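Local coordinates for A rubisco-like protein (Burkholderia fungorum, PDB 3NWR) that is a rubisco-like protein, a dimeric homologue of the rubisco large subunit whose own reaction is not firmly established, at residues 261-266 / 306-311; 299-304 / 333-338; 236-239 / 245-248. All blocks are in the same frame, centred on the assembly; numbering follows the deposited sequence.

Contact 1 (261-266 / 306-311); sequences SINWCG and TLWRLS
Ile262 packs over one face of the Trp308 indole, and most of this contact is gathered in that pair. Its CB stands 3.5 Å from the centroid of the six-membered ring, 11° off the ring normal, a close CH-pi approach. CG1 turns in between the backbone N and the carbonyl carbon (chi1 49°), which carries CD1 back over the five-membered end, 3.7 Å from Trp308 CG, while CG2 spreads over the outer carbons CZ3 and CE3. One branched side chain thus spans both rings of the indole. Trp308 CH2 also meets the backbone, 3.1 Å from Ile262 O, the carbonyl that accepts the helical bond from Gly266 N, and Gly266 C closes the same tight corner at 3.5 Å from CH2.

The two partners follow successive strands of the TIM-barrel catalytic domain: Ile262 opens the short helix directly after strand 257-261, and Trp308 belongs to helix 301-309, the connection between strands 280-284 and 315-319. The indole bridges the gap between them, since even the nearest CA atoms, those of Ile262 and Trp308, remain 8.1 Å apart.

Toward Asn263, which is partly exposed, the fit is looser. Its OD1 sits 3.9 Å from Trp308 NE1, approaching obliquely with amide and ring planes 73° apart; OD1 is hydrogen-bonded to the Tyr304 hydroxyl. Phe267 and Ile270 of helix 267-276 add further apolar packing around the indole. At the base of Trp308, its carbonyl O takes two bonds from Ser311, one from the backbone N and one, in the carbonyl plane, from OG at 2.7 Å.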
loop_
_atom_site.group_PDB
_atom_site.type_symbol
_atom_site.label_atom_id
_atom_site.label_comp_id
_atom_site.label_asym_id
_atom_site.label_seq_id
_atom_site.Cartn_x
_atom_site.Cartn_y
_atom_site.Cartn_z
ATOM N N SER A 261 -5.811 -9.290 3.958
ATOM C CA SER A 261 -5.783 -7.834 3.827
ATOM C C SER A 261 -4.750 -7.488 2.768
ATOM O O SER A 261 -3.561 -7.308 3.057
ATOM C CB SER A 261 -5.433 -7.186 5.162
ATOM O OG SER A 261 -6.472 -7.418 6.092
ATOM N N ILE A 262 -5.216 -7.416 1.525
ATOM C CA ILE A 262 -4.303 -7.316 0.386
ATOM C C ILE A 262 -3.288 -6.174 0.450
ATOM O O ILE A 262 -2.134 -6.358 0.089
ATOM C CB ILE A 262 -5.066 -7.267 -0.952
ATOM C CG1 ILE A 262 -6.197 -6.224 -0.904
ATOM C CG2 ILE A 262 -5.624 -8.659 -1.267
ATOM C CD1 ILE A 262 -6.867 -5.942 -2.280
ATOM N N ASN A 263 -3.712 -4.988 0.879
ATOM C CA ASN A 263 -2.795 -3.856 0.850
ATOM C C ASN A 263 -1.565 -4.076 1.724
ATOM O O ASN A 263 -0.462 -3.663 1.374
ATOM C CB ASN A 263 -3.497 -2.570 1.256
ATOM C CG ASN A 263 -4.580 -2.188 0.286
ATOM O OD1 ASN A 263 -4.375 -2.235 -0.939
ATOM N ND2 ASN A 263 -5.752 -1.838 0.811
ATOM N N TRP A 264 -1.769 -4.743 2.854
ATOM C CA TRP A 264 -0.693 -4.910 3.818
ATOM C C TRP A 264 0.092 -6.185 3.563
ATOM O O TRP A 264 1.271 -6.285 3.915
ATOM C CB TRP A 264 -1.274 -4.890 5.234
ATOM C CG TRP A 264 -2.272 -3.782 5.431
ATOM C CD1 TRP A 264 -3.553 -3.905 5.876
ATOM C CD2 TRP A 264 -2.074 -2.386 5.156
ATOM N NE1 TRP A 264 -4.162 -2.672 5.909
ATOM C CE2 TRP A 264 -3.277 -1.723 5.476
ATOM C CE3 TRP A 264 -0.997 -1.634 4.684
ATOM C CZ2 TRP A 264 -3.431 -0.343 5.332
ATOM C CZ3 TRP A 264 -1.157 -0.255 4.540
ATOM C CH2 TRP A 264 -2.359 0.365 4.873
ATOM N N CYS A 265 -0.555 -7.154 2.931
ATOM C CA CYS A 265 0.123 -8.372 2.497
ATOM C C CYS A 265 1.037 -8.078 1.315
ATOM O O CYS A 265 2.193 -8.534 1.291
ATOM C CB CYS A 265 -0.902 -9.440 2.117
ATOM S SG CYS A 265 -1.785 -10.133 3.541
ATOM N N GLY A 266 0.528 -7.301 0.354
ATOM C CA GLY A 266 1.292 -6.925 -0.826
ATOM C C GLY A 266 1.139 -7.839 -2.026
ATOM O O GLY A 266 0.856 -9.034 -1.883
ATOM N N THR A 306 -7.541 -3.751 -11.286
ATOM C CA THR A 306 -6.742 -4.374 -12.341
ATOM C C THR A 306 -5.475 -4.995 -11.752
ATOM O O THR A 306 -5.205 -6.189 -11.949
ATOM C CB THR A 306 -6.363 -3.373 -13.439
ATOM O OG1 THR A 306 -7.549 -2.908 -14.095
ATOM C CG2 THR A 306 -5.448 -4.034 -14.462
ATOM N N LEU A 307 -4.706 -4.190 -11.016
ATOM C CA LEU A 307 -3.476 -4.690 -10.413
ATOM C C LEU A 307 -3.758 -5.861 -9.485
ATOM O O LEU A 307 -3.087 -6.891 -9.558
ATOM C CB LEU A 307 -2.772 -3.576 -9.652
ATOM C CG LEU A 307 -2.297 -2.409 -10.509
ATOM C CD1 LEU A 307 -1.826 -1.300 -9.588
ATOM C CD2 LEU A 307 -1.178 -2.862 -11.436
ATOM N N TRP A 308 -4.754 -5.719 -8.617
ATOM C CA TRP A 308 -5.062 -6.812 -7.693
ATOM C C TRP A 308 -5.547 -8.088 -8.379
ATOM O O TRP A 308 -5.221 -9.186 -7.955
ATOM C CB TRP A 308 -5.974 -6.343 -6.540
ATOM C CG TRP A 308 -5.113 -5.702 -5.523
ATOM C CD1 TRP A 308 -4.982 -4.360 -5.246
ATOM C CD2 TRP A 308 -4.157 -6.375 -4.719
ATOM N NE1 TRP A 308 -4.010 -4.177 -4.279
ATOM C CE2 TRP A 308 -3.497 -5.405 -3.941
ATOM C CE3 TRP A 308 -3.810 -7.723 -4.563
ATOM C CZ2 TRP A 308 -2.499 -5.742 -3.021
ATOM C CZ3 TRP A 308 -2.825 -8.050 -3.663
ATOM C CH2 TRP A 308 -2.176 -7.065 -2.904
ATOM N N ARG A 309 -6.302 -7.945 -9.464
ATOM C CA ARG A 309 -6.768 -9.134 -10.161
ATOM C C ARG A 309 -5.612 -9.919 -10.790
ATOM O O ARG A 309 -5.705 -11.136 -10.958
ATOM C CB ARG A 309 -7.844 -8.756 -11.172
ATOM C CG ARG A 309 -9.194 -8.571 -10.494
ATOM C CD ARG A 309 -10.218 -7.885 -11.381
ATOM N NE ARG A 309 -10.581 -8.689 -12.543
ATOM C CZ ARG A 309 -11.504 -8.316 -13.421
ATOM N NH1 ARG A 309 -11.790 -9.094 -14.460
ATOM N NH2 ARG A 309 -12.144 -7.157 -13.254
ATOM N N LEU A 310 -4.513 -9.240 -11.102
ATOM C CA LEU A 310 -3.329 -9.935 -11.617
ATOM C C LEU A 310 -2.706 -10.884 -10.591
ATOM O O LEU A 310 -1.926 -11.771 -10.958
ATOM C CB LEU A 310 -2.274 -8.949 -12.139
ATOM C CG LEU A 310 -2.743 -8.035 -13.278
ATOM C CD1 LEU A 310 -1.667 -7.008 -13.637
ATOM C CD2 LEU A 310 -3.135 -8.849 -14.512
ATOM N N SER A 311 -3.029 -10.707 -9.311
ATOM C CA SER A 311 -2.526 -11.629 -8.285
ATOM C C SER A 311 -3.396 -12.870 -8.139
ATOM O O SER A 311 -3.040 -13.808 -7.423
ATOM C CB SER A 311 -2.401 -10.942 -6.925
ATOM O OG SER A 311 -3.679 -10.714 -6.360
#

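Contact 2 (299-304 / 333-338); sequences MSFQAY and IESARD
With CG swung anti to the backbone N (chi1 -172°), Phe301 sends its ring across to helix 329-340, where Ser335 lies against one face; Asp338, with CG beside its own backbone N (chi1 -75°), brings its carboxylate to the ring edge. Ser335 CB sits 3.8 Å from the ring centroid, 27° off the normal and displaced toward the rim, a CH-pi contact. Ser335 OG also touches Phe301 CB at 3.3 Å, but its hydrogen bond runs to the carbonyl of Glu331 in its own helix. Asp338 OD2 lies near the ring plane, 3.6 Å from Phe301 CD2.

The same carboxylate faces the first turn of helix 301-309, with OD2 3.4 Å from Gln302 CA. The Gln302 chain bends at chi2 and crosses it at about a right angle, its amide oxygen held by Leu132 N. Both helices are outer helices of the TIM barrel, flanking strand 315-319.

One water donates to Asp338 OD2 at 2.7 Å and to Glu334 OE2, and accepts from Gln302 N. The two acidic groups thus share a water with the N-terminal turn of helix 301-309, and the positive end of that helix would be expected to ease their charge, though the bond from Gln302 N is weak.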
loop_
_atom_site.group_PDB
_atom_site.type_symbol
_atom_site.label_atom_id
_atom_site.label_comp_id
_atom_site.label_asym_id
_atom_site.label_seq_id
_atom_site.Cartn_x
_atom_site.Cartn_y
_atom_site.Cartn_z
ATOM N N MET A 299 -5.413 6.354 -6.467
ATOM C CA MET A 299 -5.766 5.353 -7.460
ATOM C C MET A 299 -7.269 5.121 -7.472
ATOM O O MET A 299 -7.855 4.780 -6.443
ATOM C CB MET A 299 -5.037 4.045 -7.139
ATOM C CG MET A 299 -4.891 3.116 -8.304
ATOM S SD MET A 299 -3.953 1.647 -7.809
ATOM C CE MET A 299 -2.413 2.317 -7.221
ATOM N N SER A 300 -7.899 5.318 -8.630
ATOM C CA SER A 300 -9.304 4.940 -8.791
ATOM C C SER A 300 -9.436 3.420 -8.821
ATOM O O SER A 300 -8.461 2.692 -9.075
ATOM C CB SER A 300 -9.884 5.518 -10.084
ATOM O OG SER A 300 -9.773 6.930 -10.090
ATOM N N PHE A 301 -10.645 2.931 -8.579
ATOM C CA PHE A 301 -10.820 1.494 -8.399
ATOM C C PHE A 301 -10.481 0.697 -9.659
ATOM O O PHE A 301 -9.932 -0.387 -9.573
ATOM C CB PHE A 301 -12.242 1.166 -7.917
ATOM C CG PHE A 301 -12.438 -0.275 -7.519
ATOM C CD1 PHE A 301 -12.053 -0.732 -6.261
ATOM C CD2 PHE A 301 -13.025 -1.163 -8.399
ATOM C CE1 PHE A 301 -12.252 -2.074 -5.898
ATOM C CE2 PHE A 301 -13.229 -2.492 -8.047
ATOM C CZ PHE A 301 -12.841 -2.946 -6.790
ATOM N N GLN A 302 -10.808 1.222 -10.837
ATOM C CA GLN A 302 -10.549 0.466 -12.068
ATOM C C GLN A 302 -9.090 0.016 -12.134
ATOM O O GLN A 302 -8.794 -1.150 -12.431
ATOM C CB GLN A 302 -10.895 1.318 -13.293
ATOM C CG GLN A 302 -11.111 0.541 -14.576
ATOM C CD GLN A 302 -9.843 -0.062 -15.138
ATOM O OE1 GLN A 302 -8.732 0.446 -14.934
ATOM N NE2 GLN A 302 -10.001 -1.172 -15.854
ATOM N N ALA A 303 -8.184 0.949 -11.851
ATOM C CA ALA A 303 -6.757 0.656 -11.880
ATOM C C ALA A 303 -6.364 -0.281 -10.731
ATOM O O ALA A 303 -5.647 -1.268 -10.933
ATOM C CB ALA A 303 -5.945 1.946 -11.818
ATOM N N TYR A 304 -6.816 0.062 -9.527
ATOM C CA TYR A 304 -6.535 -0.722 -8.328
ATOM C C TYR A 304 -6.931 -2.190 -8.516
ATOM O O TYR A 304 -6.136 -3.108 -8.252
ATOM C CB TYR A 304 -7.314 -0.110 -7.163
ATOM C CG TYR A 304 -7.138 -0.775 -5.814
ATOM C CD1 TYR A 304 -5.958 -0.623 -5.083
ATOM C CD2 TYR A 304 -8.177 -1.516 -5.250
ATOM C CE1 TYR A 304 -5.818 -1.230 -3.828
ATOM C CE2 TYR A 304 -8.046 -2.112 -4.003
ATOM C CZ TYR A 304 -6.871 -1.959 -3.301
ATOM O OH TYR A 304 -6.769 -2.548 -2.062
ATOM N N ILE A 333 -21.157 1.570 -7.727
ATOM C CA ILE A 333 -21.696 1.000 -8.952
ATOM C C ILE A 333 -20.595 0.727 -9.975
ATOM O O ILE A 333 -20.502 -0.372 -10.517
ATOM C CB ILE A 333 -22.764 1.918 -9.566
ATOM C CG1 ILE A 333 -23.975 1.989 -8.634
ATOM C CG2 ILE A 333 -23.185 1.402 -10.937
ATOM C CD1 ILE A 333 -24.967 3.070 -9.009
ATOM N N GLU A 334 -19.745 1.723 -10.217
ATOM C CA GLU A 334 -18.680 1.567 -11.198
ATOM C C GLU A 334 -17.707 0.463 -10.773
ATOM O O GLU A 334 -17.219 -0.308 -11.606
ATOM C CB GLU A 334 -17.932 2.889 -11.400
ATOM C CG GLU A 334 -16.790 2.796 -12.406
ATOM C CD GLU A 334 -16.111 4.132 -12.655
ATOM O OE1 GLU A 334 -16.698 5.174 -12.291
ATOM O OE2 GLU A 334 -14.994 4.139 -13.220
ATOM N N SER A 335 -17.439 0.386 -9.473
ATOM C CA SER A 335 -16.486 -0.601 -8.957
ATOM C C SER A 335 -17.039 -2.018 -9.119
ATOM O O SER A 335 -16.319 -2.939 -9.520
ATOM C CB SER A 335 -16.142 -0.293 -7.497
ATOM O OG SER A 335 -15.493 0.973 -7.388
ATOM N N ALA A 336 -18.325 -2.188 -8.835
ATOM C CA ALA A 336 -18.972 -3.475 -9.056
ATOM C C ALA A 336 -18.892 -3.859 -10.529
ATOM O O ALA A 336 -18.565 -4.994 -10.878
ATOM C CB ALA A 336 -20.418 -3.431 -8.599
ATOM N N ARG A 337 -19.162 -2.897 -11.402
ATOM C CA ARG A 337 -19.125 -3.175 -12.825
ATOM C C ARG A 337 -17.715 -3.524 -13.301
ATOM O O ARG A 337 -17.540 -4.377 -14.182
ATOM C CB ARG A 337 -19.761 -2.020 -13.605
ATOM C CG ARG A 337 -21.259 -1.961 -13.336
ATOM C CD ARG A 337 -21.961 -0.814 -14.041
ATOM N NE ARG A 337 -23.400 -0.902 -13.816
ATOM C CZ ARG A 337 -24.270 0.046 -14.137
ATOM N NH1 ARG A 337 -23.853 1.177 -14.695
ATOM N NH2 ARG A 337 -25.562 -0.134 -13.891
ATOM N N ASP A 338 -16.714 -2.900 -12.688
ATOM C CA ASP A 338 -15.320 -3.246 -12.981
ATOM C C ASP A 338 -15.060 -4.732 -12.722
ATOM O O ASP A 338 -14.437 -5.423 -13.539
ATOM C CB ASP A 338 -14.354 -2.417 -12.127
ATOM C CG ASP A 338 -14.218 -0.979 -12.596
ATOM O OD1 ASP A 338 -14.415 -0.703 -13.809
ATOM O OD2 ASP A 338 -13.876 -0.122 -11.746
HETATM O O HOH W 1 -13.248 -2.163 -15.813
HETATM O O HOH W 2 -13.575 2.455 -11.140
#

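Contact 3 (236-239 / 245-248); sequences ITDD and RHAE
His246 reaches from its helix to Asp238 through a side chain whose CG lies beside the backbone N (chi1 -59°), a turn that, with the ring rotation at chi2, brings NE2 to the carboxylate. The bond from His246 NE2 to Asp238 OD2 is 2.9 Å long and nearly straight, with an N-H...O angle of 164°. It leaves close to the imidazole plane and meets OD2 on its anti side, the carboxylate tilted from the ring plane. Ile236 O lies at the same ring's edge, 3.3 Å from His246 CD2.

Asp238 has chi1 -149°, away from a staggered value, and its other oxygen, OD1, accepts from Asp239 N at 2.8 Å. With both oxygens engaged, the carboxylate is restrained in rotation; OD2 also bonds a glycerol, probably from the crystallisation liquor.

At the root of the histidine, Ile236 CG2 packs against His246 CB at 3.6 Å, and CD1 extends to Ala247 CB. Farther out, a water bridges Asp239 OD2 and Arg245 NH2. Asp239 OD1 pairs with Arg275 of the second subunit, so the loop also borders the dimer interface. Through OD2, Asp239 N-caps helix 240-252 at Ala242 N; the whole is a beta-alpha loop at the C-terminal end of barrel strand 233-235, folded back on the helix it introduces.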
loop_
_atom_site.group_PDB
_atom_site.type_symbol
_atom_site.label_atom_id
_atom_site.label_comp_id
_atom_site.label_asym_id
_atom_site.label_seq_id
_atom_site.Cartn_x
_atom_site.Cartn_y
_atom_site.Cartn_z
ATOM N N ILE A 236 -6.439 -14.994 7.250
ATOM C CA ILE A 236 -5.126 -15.579 7.486
ATOM C C ILE A 236 -3.997 -14.571 7.320
ATOM O O ILE A 236 -2.823 -14.940 7.397
ATOM C CB ILE A 236 -4.846 -16.783 6.563
ATOM C CG1 ILE A 236 -4.803 -16.329 5.102
ATOM C CG2 ILE A 236 -5.896 -17.886 6.781
ATOM C CD1 ILE A 236 -4.274 -17.394 4.131
ATOM N N THR A 237 -4.357 -13.305 7.105
ATOM C CA THR A 237 -3.373 -12.220 6.983
ATOM C C THR A 237 -2.233 -12.389 7.984
ATOM O O THR A 237 -2.478 -12.452 9.195
ATOM C CB THR A 237 -4.028 -10.850 7.236
ATOM O OG1 THR A 237 -5.103 -10.645 6.307
ATOM C CG2 THR A 237 -2.997 -9.720 7.088
ATOM N N ASP A 238 -1.002 -12.458 7.480
ATOM C CA ASP A 238 0.183 -12.687 8.309
ATOM C C ASP A 238 1.407 -12.582 7.416
ATOM O O ASP A 238 1.307 -12.386 6.201
ATOM C CB ASP A 238 0.139 -14.099 8.916
ATOM C CG ASP A 238 0.806 -14.196 10.283
ATOM O OD1 ASP A 238 1.753 -13.440 10.578
ATOM O OD2 ASP A 238 0.381 -15.069 11.068
ATOM N N ASP A 239 2.571 -12.727 8.029
ATOM C CA ASP A 239 3.794 -12.974 7.301
ATOM C C ASP A 239 3.552 -14.058 6.235
ATOM O O ASP A 239 2.749 -14.970 6.455
ATOM C CB ASP A 239 4.824 -13.416 8.330
ATOM C CG ASP A 239 5.964 -14.137 7.726
ATOM O OD1 ASP A 239 6.900 -13.445 7.273
ATOM O OD2 ASP A 239 5.925 -15.387 7.724
ATOM N N ARG A 245 1.145 -21.552 5.824
ATOM C CA ARG A 245 0.817 -22.549 6.845
ATOM C C ARG A 245 -0.656 -22.447 7.235
ATOM O O ARG A 245 -1.330 -23.466 7.389
ATOM C CB ARG A 245 1.715 -22.405 8.078
ATOM C CG ARG A 245 3.167 -22.771 7.804
ATOM C CD ARG A 245 3.999 -22.840 9.082
ATOM N NE ARG A 245 4.078 -21.569 9.799
ATOM C CZ ARG A 245 5.009 -20.636 9.596
ATOM N NH1 ARG A 245 5.954 -20.810 8.678
ATOM N NH2 ARG A 245 4.994 -19.520 10.314
ATOM N N HIS A 246 -1.154 -21.224 7.404
ATOM C CA HIS A 246 -2.557 -21.036 7.764
ATOM C C HIS A 246 -3.478 -21.582 6.675
ATOM O O HIS A 246 -4.491 -22.204 6.968
ATOM C CB HIS A 246 -2.903 -19.557 7.969
ATOM C CG HIS A 246 -2.107 -18.862 9.031
ATOM N ND1 HIS A 246 -1.545 -19.514 10.111
ATOM C CD2 HIS A 246 -1.808 -17.550 9.186
ATOM C CE1 HIS A 246 -0.921 -18.633 10.874
ATOM N NE2 HIS A 246 -1.068 -17.434 10.337
ATOM N N ALA A 247 -3.132 -21.325 5.421
ATOM C CA ALA A 247 -3.967 -21.774 4.311
ATOM C C ALA A 247 -3.988 -23.299 4.218
ATOM O O ALA A 247 -5.034 -23.898 3.924
ATOM C CB ALA A 247 -3.488 -21.144 2.994
ATOM N N GLU A 248 -2.845 -23.927 4.477
ATOM C CA GLU A 248 -2.774 -25.388 4.503
ATOM C C GLU A 248 -3.695 -25.943 5.583
ATOM O O GLU A 248 -4.412 -26.920 5.357
ATOM C CB GLU A 248 -1.343 -25.860 4.756
ATOM C CG GLU A 248 -0.374 -25.589 3.626
ATOM C CD GLU A 248 1.020 -26.085 3.960
ATOM O OE1 GLU A 248 1.126 -27.066 4.732
ATOM O OE2 GLU A 248 2.002 -25.499 3.459
HETATM O O HOH W 3 6.467 -17.111 9.809
#

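Contacts 1 and 2 share helix 301-309 and have centres 14 Å apart; the helix offers its first turn to helix 329-340 and its later turns to 261-266. The direct joint between them is Asn263 OD1 to Tyr304 OH, 2.7 Å. Contact 3 sits 15 Å from contact 1, centre to centre, linked through Ser261 N and Thr237 OG1 at 2.8 Å, and both touch the second subunit. Contacts 2 and 3 do not meet, their nearest atoms being about 12 Å apart. All three belong to one barrel domain, which also carries the carboxylated Lys195; the glycerol bonded to Asp238 at contact 3, though probably from the crystallisation liquor, may mark a pocket.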